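Side-chain contacts in IroE-like serine hydrolase (Shewanella oneidensis, PDB 3GFF), which probably hydrolyses ester bonds, as a putative serine hydrolase of the esterase D family with an alpha/beta-hydrolase fold: residues I81-T84 / N85-R88; G115-L118 / D119-K123; M152-R156 / T157-L161; Y179-L182 / L183-V187. One frame throughout, in Å; residues are numbered along the deposited sequence.

Contact 1 of 4, residues I81-T84 / N85-R88; sequences IHNT and NRMR
N83 and R86 make the tighter half of this turn. The amide nitrogen ND2 of N83 comes to 3.6 Å from R86 CD, at the edge of the guanidinium and near its plane, while the amide and guanidinium planes stand 73° apart. R86 reaches this place by running extended from CG to NE, its CG anti to the backbone N. Beyond the two segments D50 holds the pair together: it forms a salt bridge with R86 NE and accepts a weak hydrogen bond from N83 ND2.

The looser half faces solvent around T84, where a water accepts from R86 N and donates to T84 O at 2.7 Å. T84 OG1 lies 3.6 Å from R88 NH2, and both atoms bind E24 of strand 24-31, which thus bridges them. The bend at chi3 of R88 (64°) folds the chain back, and N85 CB lies over the centre of one face of the R88 guanidinium, 3.9 Å from its plane.

N85 OD1 accepts from R88 N at 3.3 Å, a long bond with the donor 63° out of the carbonyl plane. An asparagine bonded in this way to the third residue of the helix is an N-cap, here starting helix 86-89.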
loop_
_atom_site.group_PDB
_atom_site.type_symbol
_atom_site.label_atom_id
_atom_site.label_comp_id
_atom_site.label_asym_id
_atom_site.label_seq_id
_atom_site.Cartn_x
_atom_site.Cartn_y
_atom_site.Cartn_z
ATOM N N ILE A 81 5.341 15.350 9.413
ATOM C CA ILE A 81 5.933 16.057 10.551
ATOM C C ILE A 81 6.926 15.158 11.294
ATOM O O ILE A 81 6.579 14.082 11.753
ATOM C CB ILE A 81 4.824 16.606 11.512
ATOM C CG1 ILE A 81 3.788 17.385 10.718
ATOM C CG2 ILE A 81 5.411 17.532 12.630
ATOM C CD1 ILE A 81 2.625 17.841 11.548
ATOM N N HIS A 82 8.180 15.582 11.406
ATOM C CA HIS A 82 9.126 14.751 12.114
ATOM C C HIS A 82 9.012 15.005 13.590
ATOM O O HIS A 82 8.595 16.077 13.999
ATOM C CB HIS A 82 10.571 14.983 11.700
ATOM C CG HIS A 82 10.822 14.704 10.269
ATOM N ND1 HIS A 82 12.032 14.953 9.674
ATOM C CD2 HIS A 82 9.999 14.250 9.292
ATOM C CE1 HIS A 82 11.963 14.617 8.396
ATOM N NE2 HIS A 82 10.736 14.194 8.138
ATOM N N ASN A 83 9.403 13.994 14.360
ATOM C CA ASN A 83 9.464 14.063 15.794
ATOM C C ASN A 83 10.809 14.549 16.335
ATOM O O ASN A 83 11.862 14.459 15.691
ATOM C CB ASN A 83 9.223 12.675 16.388
ATOM C CG ASN A 83 7.785 12.294 16.397
ATOM O OD1 ASN A 83 6.954 13.041 16.891
ATOM N ND2 ASN A 83 7.480 11.113 15.909
ATOM N N THR A 84 10.736 15.106 17.534
ATOM C CA THR A 84 11.921 15.414 18.307
ATOM C C THR A 84 11.638 14.563 19.575
ATOM O O THR A 84 12.087 13.419 19.669
ATOM C CB THR A 84 12.047 16.900 18.561
ATOM O OG1 THR A 84 10.952 17.340 19.357
ATOM C CG2 THR A 84 12.065 17.681 17.227
ATOM N N ASN A 85 10.820 15.087 20.496
ATOM C CA ASN A 85 10.405 14.332 21.689
ATOM C C ASN A 85 8.952 13.791 21.514
ATOM O O ASN A 85 7.940 14.441 21.828
ATOM C CB ASN A 85 10.569 15.197 22.939
ATOM C CG ASN A 85 10.461 14.407 24.238
ATOM O OD1 ASN A 85 9.911 13.297 24.286
ATOM N ND2 ASN A 85 10.943 15.014 25.313
ATOM N N ARG A 86 8.880 12.587 20.981
ATOM C CA ARG A 86 7.623 11.905 20.696
ATOM C C ARG A 86 6.748 11.627 21.931
ATOM O O ARG A 86 5.538 11.803 21.890
ATOM C CB ARG A 86 7.956 10.597 19.995
ATOM C CG ARG A 86 6.759 9.737 19.608
ATOM C CD ARG A 86 7.170 8.688 18.587
ATOM N NE ARG A 86 5.990 8.235 17.870
ATOM C CZ ARG A 86 5.304 7.133 18.165
ATOM N NH1 ARG A 86 5.710 6.325 19.155
ATOM N NH2 ARG A 86 4.215 6.826 17.453
HETATM N N MSE A 87 7.343 11.184 23.029
HETATM C CA MSE A 87 6.530 10.926 24.210
HETATM C C MSE A 87 5.973 12.230 24.771
HETATM O O MSE A 87 4.945 12.235 25.401
HETATM C CB MSE A 87 7.291 10.143 25.280
HETATM C CG MSE A 87 7.465 8.635 24.963
HETATM SE SE MSE A 87 5.751 7.685 24.716
HETATM C CE MSE A 87 5.144 8.022 26.497
ATOM N N ARG A 88 6.643 13.332 24.520
ATOM C CA ARG A 88 6.207 14.608 25.044
ATOM C C ARG A 88 5.064 15.132 24.216
ATOM O O ARG A 88 4.051 15.511 24.772
ATOM C CB ARG A 88 7.353 15.613 25.037
ATOM C CG ARG A 88 7.070 16.975 25.674
ATOM C CD ARG A 88 8.131 17.970 25.220
ATOM N NE ARG A 88 8.059 18.174 23.774
ATOM C CZ ARG A 88 8.944 18.854 23.051
ATOM N NH1 ARG A 88 10.010 19.418 23.619
ATOM N NH2 ARG A 88 8.769 18.971 21.739
HETATM O O HOH W 1 11.587 10.933 20.663
#

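Contact 2 of 4, residues G115-L118 / D119-K123; sequences GRFL and DFIEK
F117 and F120 set their rings obliquely to each other on one flank of helix 114-132: the planes differ by 34° and the centroids are 5.8 Å apart, a geometry that is neither a parallel stack nor a T-shaped pair. The closest atoms are F117 CD1 and F120 CD2, 3.8 Å apart. The F117 ring is carried there by a first torsion that puts CG opposite the backbone N (chi1 170°). I121, one turn on, approaches from the same side of the ring plane with its terminal methyl, near the opposite border, CD1 being 3.9 Å from F117 CE2, again at a slant. F117 is therefore touched by both the i+3 and the i+4 side chain.

The carbonyl of F117 is part of the same cluster. It accepts from I121 N at 3.1 Å, and it also lies at the edge of the F120 ring, with F117 O 3.5 Å from F120 CD2.

D119 stands apart from this cluster, its CG turned away from its own carbonyl carbon (chi1 -71°). Its carboxylate lies beside the carbonyl of G115, with D119 CG 3.2 Å from G115 O. Two acceptors so close would probably repel, but R159 answers both, through a salt bridge to D119 OD1 and a hydrogen bond to G115 O.

The helix is thus two-sided. F120 and I121 pack on I81 of strand 77-81, F117 and F120 on R26 of strand 24-31, and L118 meets V150, E153 and A154 of helix 146-156.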
loop_
_atom_site.group_PDB
_atom_site.type_symbol
_atom_site.label_atom_id
_atom_site.label_comp_id
_atom_site.label_asym_id
_atom_site.label_seq_id
_atom_site.Cartn_x
_atom_site.Cartn_y
_atom_site.Cartn_z
ATOM N N GLY A 115 -1.140 18.906 23.746
ATOM C CA GLY A 115 -1.847 20.202 23.617
ATOM C C GLY A 115 -1.007 21.240 22.929
ATOM O O GLY A 115 -1.437 21.890 21.967
ATOM N N ARG A 116 0.214 21.364 23.423
ATOM C CA ARG A 116 1.185 22.300 22.892
ATOM C C ARG A 116 1.684 21.944 21.506
ATOM O O ARG A 116 1.936 22.842 20.719
ATOM C CB ARG A 116 2.330 22.485 23.893
ATOM C CG ARG A 116 1.808 23.212 25.157
ATOM C CD ARG A 116 2.394 22.731 26.487
ATOM N NE ARG A 116 3.598 23.326 27.098
ATOM C CZ ARG A 116 4.407 24.285 26.628
ATOM N NH1 ARG A 116 4.264 24.882 25.436
ATOM N NH2 ARG A 116 5.425 24.645 27.406
ATOM N N PHE A 117 1.865 20.663 21.229
ATOM C CA PHE A 117 2.246 20.217 19.900
ATOM C C PHE A 117 1.119 20.538 18.882
ATOM O O PHE A 117 1.406 20.958 17.738
ATOM C CB PHE A 117 2.651 18.740 19.933
ATOM C CG PHE A 117 2.839 18.112 18.583
ATOM C CD1 PHE A 117 3.971 18.346 17.845
ATOM C CD2 PHE A 117 1.879 17.247 18.066
ATOM C CE1 PHE A 117 4.150 17.730 16.610
ATOM C CE2 PHE A 117 2.044 16.651 16.835
ATOM C CZ PHE A 117 3.165 16.895 16.104
ATOM N N LEU A 118 -0.148 20.341 19.275
ATOM C CA LEU A 118 -1.267 20.734 18.422
ATOM C C LEU A 118 -1.255 22.264 18.231
ATOM O O LEU A 118 -1.535 22.777 17.141
ATOM C CB LEU A 118 -2.612 20.263 18.996
ATOM C CG LEU A 118 -2.913 18.782 18.740
ATOM C CD1 LEU A 118 -3.972 18.234 19.726
ATOM C CD2 LEU A 118 -3.307 18.597 17.229
ATOM N N ASP A 119 -0.946 22.998 19.295
ATOM C CA ASP A 119 -0.843 24.462 19.193
ATOM C C ASP A 119 0.247 24.828 18.197
ATOM O O ASP A 119 0.100 25.770 17.399
ATOM C CB ASP A 119 -0.533 25.079 20.539
ATOM C CG ASP A 119 -1.712 25.022 21.498
ATOM O OD1 ASP A 119 -2.869 24.794 21.089
ATOM O OD2 ASP A 119 -1.464 25.191 22.677
ATOM N N PHE A 120 1.357 24.098 18.246
ATOM C CA PHE A 120 2.451 24.257 17.266
ATOM C C PHE A 120 1.952 24.126 15.819
ATOM O O PHE A 120 2.325 24.903 14.948
ATOM C CB PHE A 120 3.602 23.280 17.545
ATOM C CG PHE A 120 4.368 22.853 16.282
ATOM C CD1 PHE A 120 5.206 23.739 15.609
ATOM C CD2 PHE A 120 4.245 21.543 15.780
ATOM C CE1 PHE A 120 5.911 23.345 14.447
ATOM C CE2 PHE A 120 4.926 21.147 14.582
ATOM C CZ PHE A 120 5.752 22.066 13.932
ATOM N N ILE A 121 1.098 23.144 15.580
ATOM C CA ILE A 121 0.538 22.916 14.252
ATOM C C ILE A 121 -0.366 24.089 13.846
ATOM O O ILE A 121 -0.202 24.653 12.772
ATOM C CB ILE A 121 -0.218 21.562 14.164
ATOM C CG1 ILE A 121 0.763 20.393 14.330
ATOM C CG2 ILE A 121 -1.034 21.454 12.818
ATOM C CD1 ILE A 121 0.099 19.031 14.448
ATOM N N GLU A 122 -1.280 24.485 14.724
ATOM C CA GLU A 122 -2.229 25.543 14.386
ATOM C C GLU A 122 -1.692 26.935 14.377
ATOM O O GLU A 122 -2.144 27.756 13.572
ATOM C CB GLU A 122 -3.450 25.498 15.320
ATOM C CG GLU A 122 -4.265 24.235 15.128
ATOM C CD GLU A 122 -5.622 24.287 15.763
ATOM O OE1 GLU A 122 -5.752 24.109 16.988
ATOM O OE2 GLU A 122 -6.587 24.443 15.013
ATOM N N LYS A 123 -0.763 27.215 15.292
ATOM C CA LYS A 123 -0.272 28.561 15.465
ATOM C C LYS A 123 0.986 28.837 14.645
ATOM O O LYS A 123 1.208 29.967 14.270
ATOM C CB LYS A 123 -0.060 28.874 16.954
ATOM C CG LYS A 123 -1.330 28.749 17.798
ATOM C CD LYS A 123 -2.342 29.848 17.502
ATOM C CE LYS A 123 -3.506 29.857 18.557
ATOM N NZ LYS A 123 -4.513 30.959 18.319
#

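Contact 3 of 4, residues M152-R156 / T157-L161; sequences MEALR and TDRPL
T157 lays its methyl CG2 against the paired ends of E153 and R156, 3.4 Å from E153 OE2 and 3.5 Å from R156 NH2. R156 grips E153 side-on in a salt bridge: NE bonds OE1 at 2.9 Å and NH2 bonds OE2, both oxygens met on their syn sides, and the two bonds together fix how the guanidinium is turned. Y179 supplies a further partner for E153 OE1.

The hydroxyl of T157 sits between its backbone N and carbonyl carbon (chi1 61°), which points it back into the helix end. There OG1 donates to E153 O at 2.7 Å while T157 N bonds the same oxygen from the opposite face of the carbonyl plane. OG1 in turn accepts from R159 NE, in the plane of that guanidinium.

The backbone closes in a Schellman motif with D158 as the C-prime residue at positive phi (52°). R159 N bonds A154 O at 3.1 Å and D158 N bonds L155 O.

Helix 146-156 thus ends between two others: R159 bridges to E122 of helix 114-132, D158 pairs with R186 of helix 178-189, and A154 and L155 pack on Y165 of strand 164-168.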
loop_
_atom_site.group_PDB
_atom_site.type_symbol
_atom_site.label_atom_id
_atom_site.label_comp_id
_atom_site.label_asym_id
_atom_site.label_seq_id
_atom_site.Cartn_x
_atom_site.Cartn_y
_atom_site.Cartn_z
HETATM N N MSE A 152 -7.014 11.922 18.409
HETATM C CA MSE A 152 -8.101 11.882 19.411
HETATM C C MSE A 152 -8.215 13.177 20.186
HETATM O O MSE A 152 -9.316 13.655 20.417
HETATM C CB MSE A 152 -7.913 10.722 20.405
HETATM C CG MSE A 152 -8.058 9.307 19.804
HETATM SE SE MSE A 152 -9.663 9.096 18.677
HETATM C CE MSE A 152 -9.654 7.240 18.338
ATOM N N GLU A 153 -7.072 13.724 20.608
ATOM C CA GLU A 153 -7.030 14.965 21.387
ATOM C C GLU A 153 -7.464 16.198 20.544
ATOM O O GLU A 153 -8.181 17.072 21.009
ATOM C CB GLU A 153 -5.637 15.119 21.994
ATOM C CG GLU A 153 -5.485 16.233 23.001
ATOM C CD GLU A 153 -6.332 16.047 24.253
ATOM O OE1 GLU A 153 -7.047 15.013 24.399
ATOM O OE2 GLU A 153 -6.290 16.950 25.079
ATOM N N ALA A 154 -7.069 16.230 19.282
ATOM C CA ALA A 154 -7.486 17.280 18.358
ATOM C C ALA A 154 -9.017 17.255 18.295
ATOM O O ALA A 154 -9.655 18.290 18.468
ATOM C CB ALA A 154 -6.856 17.058 16.959
ATOM N N LEU A 155 -9.594 16.065 18.093
ATOM C CA LEU A 155 -11.042 15.906 18.100
ATOM C C LEU A 155 -11.560 16.276 19.485
ATOM O O LEU A 155 -12.393 17.164 19.613
ATOM C CB LEU A 155 -11.464 14.477 17.671
ATOM C CG LEU A 155 -12.950 14.115 17.402
ATOM C CD1 LEU A 155 -13.512 14.766 16.143
ATOM C CD2 LEU A 155 -13.141 12.552 17.294
ATOM N N ARG A 156 -10.993 15.681 20.531
ATOM C CA ARG A 156 -11.466 15.941 21.891
ATOM C C ARG A 156 -11.532 17.423 22.275
ATOM O O ARG A 156 -12.477 17.848 22.972
ATOM C CB ARG A 156 -10.622 15.203 22.955
ATOM C CG ARG A 156 -11.347 15.123 24.317
ATOM C CD ARG A 156 -10.434 14.629 25.455
ATOM N NE ARG A 156 -9.490 15.670 25.833
ATOM C CZ ARG A 156 -9.719 16.635 26.723
ATOM N NH1 ARG A 156 -10.859 16.697 27.401
ATOM N NH2 ARG A 156 -8.774 17.536 26.969
ATOM N N THR A 157 -10.541 18.200 21.837
ATOM C CA THR A 157 -10.450 19.623 22.188
ATOM C C THR A 157 -10.929 20.609 21.092
ATOM O O THR A 157 -10.570 21.788 21.092
ATOM C CB THR A 157 -9.009 19.936 22.619
ATOM O OG1 THR A 157 -8.112 19.669 21.534
ATOM C CG2 THR A 157 -8.636 19.045 23.783
ATOM N N ASP A 158 -11.735 20.099 20.165
ATOM C CA ASP A 158 -12.390 20.868 19.104
ATOM C C ASP A 158 -11.477 21.756 18.256
ATOM O O ASP A 158 -11.882 22.826 17.849
ATOM C CB ASP A 158 -13.536 21.654 19.730
ATOM C CG ASP A 158 -14.479 20.742 20.515
ATOM O OD1 ASP A 158 -14.277 19.524 20.433
ATOM O OD2 ASP A 158 -15.398 21.225 21.198
ATOM N N ARG A 159 -10.275 21.273 17.940
ATOM C CA ARG A 159 -9.328 22.090 17.175
ATOM C C ARG A 159 -9.964 22.379 15.831
ATOM O O ARG A 159 -10.371 21.444 15.143
ATOM C CB ARG A 159 -7.968 21.394 16.975
ATOM C CG ARG A 159 -7.291 20.980 18.262
ATOM C CD ARG A 159 -7.324 22.104 19.308
ATOM N NE ARG A 159 -6.380 21.854 20.391
ATOM C CZ ARG A 159 -5.126 22.327 20.443
ATOM N NH1 ARG A 159 -4.627 23.079 19.474
ATOM N NH2 ARG A 159 -4.365 22.059 21.496
ATOM N N PRO A 160 -10.087 23.673 15.476
ATOM C CA PRO A 160 -10.763 24.085 14.234
ATOM C C PRO A 160 -10.066 23.827 12.891
ATOM O O PRO A 160 -10.739 23.803 11.873
ATOM C CB PRO A 160 -11.039 25.584 14.479
ATOM C CG PRO A 160 -10.010 26.013 15.425
ATOM C CD PRO A 160 -9.683 24.839 16.295
ATOM N N LEU A 161 -8.751 23.621 12.902
ATOM C CA LEU A 161 -7.958 23.404 11.703
ATOM C C LEU A 161 -8.354 22.157 10.884
ATOM O O LEU A 161 -8.397 22.213 9.640
ATOM C CB LEU A 161 -6.480 23.227 12.091
ATOM C CG LEU A 161 -5.465 22.942 10.976
ATOM C CD1 LEU A 161 -5.402 24.138 9.983
ATOM C CD2 LEU A 161 -4.053 22.624 11.499
#

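Contact 4 of 4, residues Y179-L182 / L183-V187; sequences YLTL and LEERV
The Y179 ring meets L183 at a slant, neither squarely over a face nor squarely at an edge. The branch point CG of L183 lies 3.9 Å from Y179 ring atom CE2, and the L183 methyl CD2 comes to 3.8 Å from the phenol oxygen OH, so the leucine fork spans the outer end of the ring. With CG of Y179 anti to the backbone N (chi1 179°), the ring projects outward from the helix and leans only slightly forward, enough for its outer end to meet the i+4 residue. Its hydroxyl has a polar partner as well, E153 OE1.

The carboxylates of E184 and E185, flat groups too, lie alongside the preceding turn. E185 OE2 is 3.6 Å from the methyl CG2 of T181, and E185 CG packs 3.1 Å from T181 O. E184 does likewise with L180: its OE2 is 4.0 Å from L180 CG and its CG 3.3 Å from L180 O. In both, a first torsion that sets CG beside the backbone N brings it up to these carbonyl oxygens, and the extended chain beyond carries the carboxylate onward. T181 turns its hydroxyl the other way, to P177 O.

Under these side chains the backbone bonds step regularly, L183 N to Y179 O at 3.1 Å and E185 N to T181 O at 2.9 Å.

L183 also touches M152 of helix 146-156 and F223 of helix 215-230, so its flank is the packed one, whereas E185 is exposed. Such two-sidedness belongs to the connecting helix of a beta-alpha-beta unit, here strand 164-168, helix 178-189 and strand 195-201 of the alpha/beta-hydrolase sheet.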
loop_
_atom_site.group_PDB
_atom_site.type_symbol
_atom_site.label_atom_id
_atom_site.label_comp_id
_atom_site.label_asym_id
_atom_site.label_seq_id
_atom_site.Cartn_x
_atom_site.Cartn_y
_atom_site.Cartn_z
ATOM N N TYR A 179 -7.219 8.710 30.535
ATOM C CA TYR A 179 -7.386 9.455 29.292
ATOM C C TYR A 179 -8.616 8.995 28.518
ATOM O O TYR A 179 -9.401 9.794 28.032
ATOM C CB TYR A 179 -6.119 9.494 28.400
ATOM C CG TYR A 179 -6.388 10.267 27.128
ATOM C CD1 TYR A 179 -6.708 11.616 27.187
ATOM C CD2 TYR A 179 -6.402 9.632 25.871
ATOM C CE1 TYR A 179 -7.016 12.310 26.078
ATOM C CE2 TYR A 179 -6.691 10.344 24.729
ATOM C CZ TYR A 179 -7.004 11.681 24.846
ATOM O OH TYR A 179 -7.308 12.415 23.739
ATOM N N LEU A 180 -8.779 7.696 28.420
ATOM C CA LEU A 180 -9.886 7.113 27.697
ATOM C C LEU A 180 -11.234 7.639 28.222
ATOM O O LEU A 180 -12.126 7.863 27.436
ATOM C CB LEU A 180 -9.795 5.588 27.811
ATOM C CG LEU A 180 -10.895 4.757 27.161
ATOM C CD1 LEU A 180 -10.949 5.026 25.642
ATOM C CD2 LEU A 180 -10.649 3.283 27.466
ATOM N N THR A 181 -11.377 7.814 29.542
ATOM C CA THR A 181 -12.603 8.344 30.134
ATOM C C THR A 181 -12.840 9.753 29.642
ATOM O O THR A 181 -13.979 10.118 29.372
ATOM C CB THR A 181 -12.548 8.374 31.690
ATOM O OG1 THR A 181 -12.439 7.043 32.188
ATOM C CG2 THR A 181 -13.785 9.000 32.262
ATOM N N LEU A 182 -11.778 10.561 29.558
ATOM C CA LEU A 182 -11.898 11.935 29.028
ATOM C C LEU A 182 -12.430 11.926 27.607
ATOM O O LEU A 182 -13.255 12.765 27.247
ATOM C CB LEU A 182 -10.555 12.661 29.055
ATOM C CG LEU A 182 -10.174 13.327 30.370
ATOM C CD1 LEU A 182 -10.668 12.556 31.576
ATOM C CD2 LEU A 182 -8.673 13.574 30.387
ATOM N N LEU A 183 -11.968 10.967 26.809
ATOM C CA LEU A 183 -12.456 10.819 25.426
ATOM C C LEU A 183 -13.924 10.431 25.361
ATOM O O LEU A 183 -14.687 11.002 24.575
ATOM C CB LEU A 183 -11.668 9.772 24.641
ATOM C CG LEU A 183 -10.493 10.149 23.792
ATOM C CD1 LEU A 183 -10.126 8.894 23.005
ATOM C CD2 LEU A 183 -10.851 11.280 22.852
ATOM N N GLU A 184 -14.293 9.432 26.161
ATOM C CA GLU A 184 -15.663 8.977 26.240
ATOM C C GLU A 184 -16.597 10.134 26.648
ATOM O O GLU A 184 -17.695 10.245 26.130
ATOM C CB GLU A 184 -15.767 7.845 27.263
ATOM C CG GLU A 184 -15.127 6.526 26.825
ATOM C CD GLU A 184 -15.082 5.504 27.947
ATOM O OE1 GLU A 184 -15.238 5.887 29.121
ATOM O OE2 GLU A 184 -14.860 4.325 27.667
ATOM N N GLU A 185 -16.164 10.952 27.608
ATOM C CA GLU A 185 -16.921 12.114 28.049
ATOM C C GLU A 185 -17.195 13.050 26.862
ATOM O O GLU A 185 -18.292 13.577 26.713
ATOM C CB GLU A 185 -16.169 12.844 29.154
ATOM C CG GLU A 185 -16.175 12.051 30.435
ATOM C CD GLU A 185 -15.530 12.723 31.639
ATOM O OE1 GLU A 185 -15.012 13.877 31.552
ATOM O OE2 GLU A 185 -15.576 12.054 32.700
ATOM N N ARG A 186 -16.210 13.211 25.992
ATOM C CA ARG A 186 -16.374 14.069 24.826
ATOM C C ARG A 186 -17.408 13.513 23.843
ATOM O O ARG A 186 -18.197 14.276 23.296
ATOM C CB ARG A 186 -15.041 14.278 24.121
ATOM C CG ARG A 186 -15.134 15.185 22.902
ATOM C CD ARG A 186 -15.487 16.579 23.249
ATOM N NE ARG A 186 -15.797 17.416 22.078
ATOM C CZ ARG A 186 -17.010 17.560 21.548
ATOM N NH1 ARG A 186 -18.022 16.892 22.066
ATOM N NH2 ARG A 186 -17.225 18.374 20.503
ATOM N N VAL A 187 -17.363 12.199 23.615
ATOM C CA VAL A 187 -18.309 11.452 22.742
ATOM C C VAL A 187 -19.775 11.636 23.207
ATOM O O VAL A 187 -20.630 12.085 22.435
ATOM C CB VAL A 187 -17.890 9.941 22.690
ATOM C CG1 VAL A 187 -18.998 9.035 22.168
ATOM C CG2 VAL A 187 -16.637 9.775 21.884
#

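How the contacts relate
The four contacts form a chain of neighbours. Contact 1 touches contact 2 through I81, whose CD1 lies 4.0 Å from I121 CD1. Contacts 2 and 3, with centres about 11 Å apart, are joined by charge: R159 NH1 stands 2.9 Å from both E122 OE1 and D119 OD1. Contact 3 meets contact 4 through E153 OE1 and Y179 OH at 2.7 Å, a probable hydrogen bond, and through the packing of R156 O on R186 CD at 3.3 Å. Contacts 1 and 4, about 24 Å apart between centres, do not touch. S145, H247 and D169 have the geometry of a catalytic triad; R86 of contact 1 touches this probable site, and helix 146-156 of contact 3 follows its nucleophile elbow.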